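Local coordinates for protein putative mandelate racemase (Zymomonas mobilis, PDB 2OX4) that binds a magnesium ion and, as a member of the mandelate racemase group of the enolase superfamily, probably acts as a lyase of the dehydratase kind, at residues I192-G195 with V196-E200; L276-E280 with D281-D285; F297-F300 with K301-D305. One frame throughout, in Å; residues are numbered along the deposited sequence.

Interaction 1: I192-G195 with V196-E200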
loop_
_atom_site.group_PDB
_atom_site.type_symbol
_atom_site.label_atom_id
_atom_site.label_comp_id
_atom_site.label_asym_id
_atom_site.label_seq_id
_atom_site.Cartn_x
_atom_site.Cartn_y
_atom_site.Cartn_z
ATOM N N ILE C 192 6.251 -36.082 -2.494
ATOM C CA ILE C 192 5.147 -35.785 -1.591
ATOM C C ILE C 192 4.757 -37.024 -0.773
ATOM O O ILE C 192 4.597 -36.948 0.447
ATOM C CB ILE C 192 3.934 -35.203 -2.361
ATOM C CG1 ILE C 192 4.327 -33.925 -3.130
ATOM C CG2 ILE C 192 2.754 -34.958 -1.430
ATOM C CD1 ILE C 192 4.704 -32.723 -2.232
ATOM N N LYS C 193 4.650 -38.170 -1.447
ATOM C CA LYS C 193 4.281 -39.426 -0.781
ATOM C C LYS C 193 5.290 -39.828 0.298
ATOM O O LYS C 193 4.887 -40.223 1.390
ATOM C CB LYS C 193 4.107 -40.555 -1.805
ATOM C CG LYS C 193 3.625 -41.878 -1.203
ATOM C CD LYS C 193 2.493 -42.500 -2.012
ATOM C CE LYS C 193 2.993 -43.624 -2.901
ATOM N NZ LYS C 193 3.449 -43.113 -4.222
ATOM N N ILE C 194 6.580 -39.728 -0.017
ATOM C CA ILE C 194 7.661 -40.030 0.941
ATOM C C ILE C 194 7.530 -39.167 2.210
ATOM O O ILE C 194 7.594 -39.678 3.335
ATOM C CB ILE C 194 9.056 -39.856 0.298
ATOM C CG1 ILE C 194 9.364 -41.020 -0.656
ATOM C CG2 ILE C 194 10.150 -39.798 1.348
ATOM C CD1 ILE C 194 10.539 -40.758 -1.589
ATOM N N GLY C 195 7.310 -37.865 2.025
ATOM C CA GLY C 195 7.112 -36.969 3.156
ATOM C C GLY C 195 5.855 -37.286 3.950
ATOM O O GLY C 195 5.907 -37.376 5.173
ATOM N N VAL C 196 4.734 -37.456 3.254
ATOM C CA VAL C 196 3.456 -37.775 3.887
ATOM C C VAL C 196 3.534 -39.093 4.675
ATOM O O VAL C 196 3.065 -39.157 5.814
ATOM C CB VAL C 196 2.297 -37.852 2.869
ATOM C CG1 VAL C 196 1.056 -38.471 3.501
ATOM C CG2 VAL C 196 1.947 -36.455 2.338
ATOM N N GLU C 197 4.124 -40.130 4.076
ATOM C CA GLU C 197 4.149 -41.454 4.732
ATOM C C GLU C 197 4.932 -41.410 6.051
ATOM O O GLU C 197 4.576 -42.106 7.002
ATOM C CB GLU C 197 4.677 -42.566 3.802
ATOM C CG GLU C 197 6.181 -42.533 3.562
ATOM C CD GLU C 197 6.668 -43.652 2.658
ATOM O OE1 GLU C 197 7.890 -43.908 2.654
ATOM O OE2 GLU C 197 5.834 -44.243 1.942
ATOM N N ARG C 198 5.976 -40.578 6.101
ATOM C CA ARG C 198 6.779 -40.407 7.308
ATOM C C ARG C 198 6.008 -39.659 8.397
ATOM O O ARG C 198 5.977 -40.101 9.546
ATOM C CB ARG C 198 8.107 -39.720 6.991
ATOM C CG ARG C 198 9.073 -40.592 6.220
ATOM C CD ARG C 198 10.103 -39.789 5.465
ATOM N NE ARG C 198 11.035 -40.665 4.758
ATOM C CZ ARG C 198 12.087 -40.253 4.060
ATOM N NH1 ARG C 198 12.350 -38.957 3.940
ATOM N NH2 ARG C 198 12.872 -41.140 3.457
ATOM N N VAL C 199 5.367 -38.546 8.031
ATOM C CA VAL C 199 4.532 -37.795 8.976
ATOM C C VAL C 199 3.380 -38.651 9.499
ATOM O O VAL C 199 3.124 -38.694 10.713
ATOM C CB VAL C 199 3.958 -36.490 8.334
ATOM C CG1 VAL C 199 2.942 -35.828 9.281
ATOM C CG2 VAL C 199 5.095 -35.522 7.978
ATOM N N GLU C 200 2.707 -39.348 8.582
ATOM C CA GLU C 200 1.624 -40.274 8.931
ATOM C C GLU C 200 2.073 -41.407 9.871
ATOM O O GLU C 200 1.380 -41.716 10.853
ATOM C CB GLU C 200 1.012 -40.867 7.661
ATOM C CG GLU C 200 -0.261 -41.653 7.898
ATOM C CD GLU C 200 -1.077 -41.817 6.638
ATOM O OE1 GLU C 200 -2.317 -41.696 6.726
ATOM O OE2 GLU C 200 -0.480 -42.060 5.563
#

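Interaction 2: L276-E280 with D281-D285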
loop_
_atom_site.group_PDB
_atom_site.type_symbol
_atom_site.label_atom_id
_atom_site.label_comp_id
_atom_site.label_asym_id
_atom_site.label_seq_id
_atom_site.Cartn_x
_atom_site.Cartn_y
_atom_site.Cartn_z
ATOM N N LEU C 276 13.035 -7.797 11.580
ATOM C CA LEU C 276 12.091 -6.706 11.324
ATOM C C LEU C 276 11.105 -6.939 10.162
ATOM O O LEU C 276 9.903 -6.868 10.381
ATOM C CB LEU C 276 12.808 -5.352 11.205
ATOM C CG LEU C 276 11.915 -4.165 10.789
ATOM C CD1 LEU C 276 10.914 -3.805 11.879
ATOM C CD2 LEU C 276 12.763 -2.950 10.409
ATOM N N PRO C 277 11.599 -7.227 8.942
ATOM C CA PRO C 277 10.663 -7.405 7.834
ATOM C C PRO C 277 9.652 -8.539 8.031
ATOM O O PRO C 277 8.511 -8.406 7.606
ATOM C CB PRO C 277 11.579 -7.728 6.650
ATOM C CG PRO C 277 12.855 -8.160 7.246
ATOM C CD PRO C 277 12.996 -7.360 8.481
ATOM N N PHE C 278 10.080 -9.634 8.663
ATOM C CA PHE C 278 9.203 -10.774 8.933
ATOM C C PHE C 278 8.136 -10.416 9.956
ATOM O O PHE C 278 7.007 -10.898 9.881
ATOM C CB PHE C 278 10.022 -11.969 9.435
ATOM C CG PHE C 278 10.965 -12.520 8.408
ATOM C CD1 PHE C 278 10.517 -13.431 7.440
ATOM C CD2 PHE C 278 12.291 -12.113 8.384
ATOM C CE1 PHE C 278 11.386 -13.922 6.469
ATOM C CE2 PHE C 278 13.176 -12.610 7.414
ATOM C CZ PHE C 278 12.717 -13.520 6.461
ATOM N N LEU C 279 8.505 -9.560 10.904
ATOM C CA LEU C 279 7.557 -9.039 11.889
ATOM C C LEU C 279 6.571 -8.027 11.277
ATOM O O LEU C 279 5.366 -8.108 11.520
ATOM C CB LEU C 279 8.322 -8.438 13.076
ATOM C CG LEU C 279 9.119 -9.434 13.942
ATOM C CD1 LEU C 279 9.820 -8.710 15.071
ATOM C CD2 LEU C 279 8.248 -10.572 14.492
ATOM N N GLU C 280 7.078 -7.101 10.464
ATOM C CA GLU C 280 6.220 -6.181 9.704
ATOM C C GLU C 280 5.177 -6.926 8.853
ATOM O O GLU C 280 4.005 -6.553 8.840
ATOM C CB GLU C 280 7.059 -5.281 8.797
ATOM C CG GLU C 280 7.906 -4.248 9.531
ATOM C CD GLU C 280 8.886 -3.522 8.593
ATOM O OE1 GLU C 280 9.330 -4.127 7.588
ATOM O OE2 GLU C 280 9.211 -2.349 8.860
ATOM N N ASP C 281 5.602 -7.992 8.177
ATOM C CA ASP C 281 4.698 -8.804 7.355
ATOM C C ASP C 281 3.865 -9.783 8.177
ATOM O O ASP C 281 2.959 -10.443 7.631
ATOM C CB ASP C 281 5.494 -9.630 6.359
ATOM C CG ASP C 281 6.122 -8.794 5.265
ATOM O OD1 ASP C 281 7.018 -9.324 4.595
ATOM O OD2 ASP C 281 5.722 -7.628 5.070
ATOM N N ARG C 282 4.199 -9.899 9.463
ATOM C CA ARG C 282 3.648 -10.920 10.371
ATOM C C ARG C 282 3.693 -12.347 9.780
ATOM O O ARG C 282 2.731 -13.111 9.876
ATOM C CB ARG C 282 2.244 -10.512 10.882
ATOM C CG ARG C 282 1.640 -11.391 12.015
ATOM C CD ARG C 282 2.624 -11.645 13.147
ATOM N NE ARG C 282 2.181 -12.635 14.151
ATOM C CZ ARG C 282 2.039 -13.947 13.933
ATOM N NH1 ARG C 282 1.705 -14.753 14.940
ATOM N NH2 ARG C 282 2.230 -14.466 12.722
ATOM N N SER C 283 4.806 -12.691 9.135
ATOM C CA SER C 283 4.872 -13.934 8.383
ATOM C C SER C 283 5.430 -15.120 9.179
ATOM O O SER C 283 5.337 -16.252 8.713
ATOM C CB SER C 283 5.686 -13.739 7.097
ATOM O OG SER C 283 6.985 -13.267 7.409
ATOM N N ILE C 284 6.040 -14.851 10.338
ATOM C CA ILE C 284 6.594 -15.914 11.223
ATOM C C ILE C 284 5.777 -15.960 12.519
ATOM O O ILE C 284 5.592 -14.927 13.191
ATOM C CB ILE C 284 8.084 -15.664 11.600
ATOM C CG1 ILE C 284 8.977 -15.600 10.352
ATOM C CG2 ILE C 284 8.609 -16.789 12.463
ATOM C CD1 ILE C 284 10.435 -15.261 10.663
ATOM N N ASP C 285 5.294 -17.152 12.866
ATOM C CA ASP C 285 4.537 -17.375 14.106
ATOM C C ASP C 285 5.446 -17.712 15.289
ATOM O O ASP C 285 5.155 -17.362 16.439
ATOM C CB ASP C 285 3.512 -18.490 13.872
ATOM C CG ASP C 285 2.505 -18.110 12.795
ATOM O OD1 ASP C 285 2.574 -18.673 11.683
ATOM O OD2 ASP C 285 1.698 -17.189 13.054
HETATM O O HOH W 1 5.914 -12.487 12.321
HETATM O O HOH W 2 8.411 -5.809 5.314
#

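Interaction 3: F297-F300 with K301-D305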
loop_
_atom_site.group_PDB
_atom_site.type_symbol
_atom_site.label_atom_id
_atom_site.label_comp_id
_atom_site.label_asym_id
_atom_site.label_seq_id
_atom_site.Cartn_x
_atom_site.Cartn_y
_atom_site.Cartn_z
ATOM N N PHE C 297 22.978 -12.701 23.995
ATOM C CA PHE C 297 21.883 -12.398 24.939
ATOM C C PHE C 297 21.274 -11.008 24.703
ATOM O O PHE C 297 20.061 -10.836 24.770
ATOM C CB PHE C 297 22.384 -12.425 26.383
ATOM C CG PHE C 297 22.664 -13.807 26.919
ATOM C CD1 PHE C 297 23.960 -14.163 27.291
ATOM C CD2 PHE C 297 21.632 -14.717 27.113
ATOM C CE1 PHE C 297 24.233 -15.416 27.825
ATOM C CE2 PHE C 297 21.899 -15.984 27.639
ATOM C CZ PHE C 297 23.198 -16.327 27.993
ATOM N N THR C 298 22.141 -10.030 24.455
ATOM C CA THR C 298 21.728 -8.626 24.327
ATOM C C THR C 298 20.705 -8.477 23.198
ATOM O O THR C 298 19.627 -7.874 23.369
ATOM C CB THR C 298 22.964 -7.728 24.095
ATOM O OG1 THR C 298 23.806 -7.790 25.251
ATOM C CG2 THR C 298 22.561 -6.263 23.851
ATOM N N GLU C 299 21.025 -9.066 22.055
ATOM C CA GLU C 299 20.178 -8.918 20.874
ATOM C C GLU C 299 19.014 -9.900 20.863
ATOM O O GLU C 299 17.918 -9.555 20.417
ATOM C CB GLU C 299 21.012 -9.036 19.594
ATOM C CG GLU C 299 20.291 -8.544 18.327
ATOM C CD GLU C 299 20.243 -7.031 18.198
ATOM O OE1 GLU C 299 20.669 -6.311 19.123
ATOM O OE2 GLU C 299 19.781 -6.550 17.138
ATOM N N PHE C 300 19.238 -11.124 21.340
ATOM C CA PHE C 300 18.143 -12.105 21.492
ATOM C C PHE C 300 16.976 -11.472 22.244
ATOM O O PHE C 300 15.821 -11.591 21.832
ATOM C CB PHE C 300 18.618 -13.318 22.284
ATOM C CG PHE C 300 17.581 -14.406 22.441
ATOM C CD1 PHE C 300 17.596 -15.516 21.592
ATOM C CD2 PHE C 300 16.630 -14.360 23.467
ATOM C CE1 PHE C 300 16.672 -16.550 21.749
ATOM C CE2 PHE C 300 15.676 -15.383 23.608
ATOM C CZ PHE C 300 15.706 -16.476 22.754
ATOM N N LYS C 301 17.285 -10.801 23.348
ATOM C CA LYS C 301 16.266 -10.155 24.165
ATOM C C LYS C 301 15.506 -9.101 23.367
ATOM O O LYS C 301 14.277 -9.051 23.399
ATOM C CB LYS C 301 16.896 -9.520 25.407
ATOM C CG LYS C 301 15.917 -9.274 26.543
ATOM C CD LYS C 301 16.629 -9.229 27.886
ATOM C CE LYS C 301 16.070 -8.127 28.771
ATOM N NZ LYS C 301 14.616 -8.309 29.034
ATOM N N LYS C 302 16.245 -8.260 22.651
ATOM C CA LYS C 302 15.633 -7.223 21.806
ATOM C C LYS C 302 14.733 -7.807 20.717
ATOM O O LYS C 302 13.651 -7.278 20.436
ATOM C CB LYS C 302 16.715 -6.310 21.201
ATOM C CG LYS C 302 17.572 -5.595 22.278
ATOM C CD LYS C 302 18.673 -4.689 21.694
ATOM C CE LYS C 302 19.548 -4.123 22.838
ATOM N NZ LYS C 302 20.642 -3.241 22.329
ATOM N N ILE C 303 15.172 -8.907 20.119
ATOM C CA ILE C 303 14.366 -9.580 19.093
ATOM C C ILE C 303 13.099 -10.161 19.705
ATOM O O ILE C 303 12.007 -9.941 19.191
ATOM C CB ILE C 303 15.159 -10.691 18.357
ATOM C CG1 ILE C 303 16.311 -10.067 17.556
ATOM C CG2 ILE C 303 14.220 -11.496 17.439
ATOM C CD1 ILE C 303 17.463 -11.049 17.244
ATOM N N ALA C 304 13.251 -10.892 20.810
ATOM C CA ALA C 304 12.101 -11.494 21.479
ATOM C C ALA C 304 11.091 -10.431 21.958
ATOM O O ALA C 304 9.879 -10.613 21.836
ATOM C CB ALA C 304 12.563 -12.372 22.633
ATOM N N ASP C 305 11.592 -9.315 22.480
ATOM C CA ASP C 305 10.725 -8.234 22.974
ATOM C C ASP C 305 9.944 -7.552 21.854
ATOM O O ASP C 305 8.758 -7.257 22.010
ATOM C CB ASP C 305 11.528 -7.195 23.746
ATOM C CG ASP C 305 12.170 -7.765 25.009
ATOM O OD1 ASP C 305 11.767 -8.856 25.484
ATOM O OD2 ASP C 305 13.110 -7.111 25.510
HETATM O O HOH W 3 22.183 -4.974 20.822
#

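Interaction 1: I192-G195 with V196-E200
I194 lays its CG2 methyl over the flat guanidinium of R198, one helical turn ahead. The methyl sits 3.3 Å above that plane, over its centre, and I194 CG2 comes 3.4 Å from R198 CZ. The two side chains run side by side and point the same way. The arginine is extended from CG to NE, and its CG lies anti to the carbonyl carbon (chi1 -71°), a torsion that lets the aliphatic part pass the carbonyl of I194 before the guanidinium reaches the methyl; R198 CD is 3.3 Å from I194 O. The nitrogens at the tip are engaged beyond the helix: NH1 bonds the carbonyl oxygens of V169 and H172, and NH2 that of G145.

This i to i+4 pairing belongs to helix 189-206, an outer helix of the modified TIM barrel of the enolase superfamily. On another side of the same turn, I192 CG2 meets V196 CG2 at 4.1 Å, and both residues pack on A231 of helix 222-232. E197 folds its CG back over the turn, 3.2 Å from I194 O, while its carboxylate forms a salt bridge with R174. The backbone is regular, with V196 N bonded to I192 O at 2.9 Å, although the bond from R198 N to I194 O is weak.

The chemistry implies a division of labour within R198: carbonyl oxygens hold the polar tip and fix its rotation, while one face of the buried cation rests on a hydrocarbon group that asks for no hydrogen bond.

Interaction 2: L276-E280 with D281-D285
F278 O is gripped from beyond the end of its helix by S283 N, at 2.9 Å and nearly in line with the carbonyl, and by a water that donates to it. The same water donates to I284 O at 2.6 Å, bridging the last turn to the chain that leaves it. R282 N in turn bonds L279 O, the next carbonyl of the helix, at 3.0 Å from above the carbonyl plane, a less direct approach.

These two returning N-H groups, with the positive phi of R282 (49°), make a Schellman motif that closes helix 271-280 and sends the chain into strand 286-287 of the barrel.

F278 and I284 pack together beside the turn. I284 CD1 reaches F278 CB at 3.5 Å and remains close to the ring's CG, and the two side chains cross at a slant. S283 OG stands at the edge of the phenyl ring, near its plane, 3.5 Å from F278 CD1; L252 of helix 250-258 packs against all three residues.

Further along, R282 grips D285 end-on, the bend at chi2 (48°) swinging the guanidinium round to the carboxylate. NH1 and NH2 both reach the single oxygen OD2, with the salt bridge from R282 NH2 to D285 OD2 at 2.8 Å. OD2 lies in the guanidinium plane, but the two flat groups are not coplanar: NH1 meets OD2 on its anti side, whereas NH2 comes from above the carboxylate plane, 55° out of it. I284 O lies above one guanidinium face, offset toward its rim. K256 pairs with the other carboxylate oxygen of D285, while F310 O accepts from R282 NE.

Interaction 3: F297-F300 with K301-D305
With chi1 at -165° and a bend at chi2 (77°), E299 turns its carboxylate across the extended chain of K302. The two cross at about a right angle on helix 296-309, an outer helix of the enolase-type barrel, and E299 OE1 comes 3.6 Å from K302 CD. Their charged ends stop short of a salt bridge, E299 OE1 being 4.4 Å from K302 NZ. A water closes the gap by donating to OE1 and accepting from NZ.

T298 lies alongside the same lysine, pointing the same way, with its CG2 methyl 3.8 Å from K302 CE. Its hydroxyl is bonded to D99 and W103, leaving the methyl to face the lysine chain. Each charge also has a partner on another helix: E299 pairs with R272, and K302 with E71. Replacing K302 by an alanine is likely to leave E71 without this salt-bridge mate, break the water's link from E299 to the amine, and open a gap beside the T298 methyl.

I303 crosses E299 on another side, its CD1 3.9 Å from E299 CG, and packs on F275 of helix 271-280. The helical bonds beneath are uneven: I303 N to E299 O is short at 2.8 Å, whereas K302 N to T298 O is weak. K301 carries its amine toward the subunit interface, where it forms a salt bridge with E71 of a neighbouring subunit. The edge of the F300 ring turns toward the backbone N of K301, and F300 CE2 lies 4.4 Å from A304 CB.

All three contacts belong to the enolase-type barrel domain and follow one another along the chain, yet none touches another. Interactions 2 and 3 are neighbours, with centres about 16 Å apart and nearest atoms about 5 Å apart; helix 271-280, which ends in interaction 2, also packs against the helix of interaction 3. Interaction 1 stands apart, its centre about 29 Å from that of interaction 2 and about 36 Å from that of interaction 3. The magnesium site of E215, E241 and E267 lies inward: the I284 side chain is about 12 Å from the metal and that of F300 about 14 Å, while V199 is about 10 Å from E215, side chain to side chain.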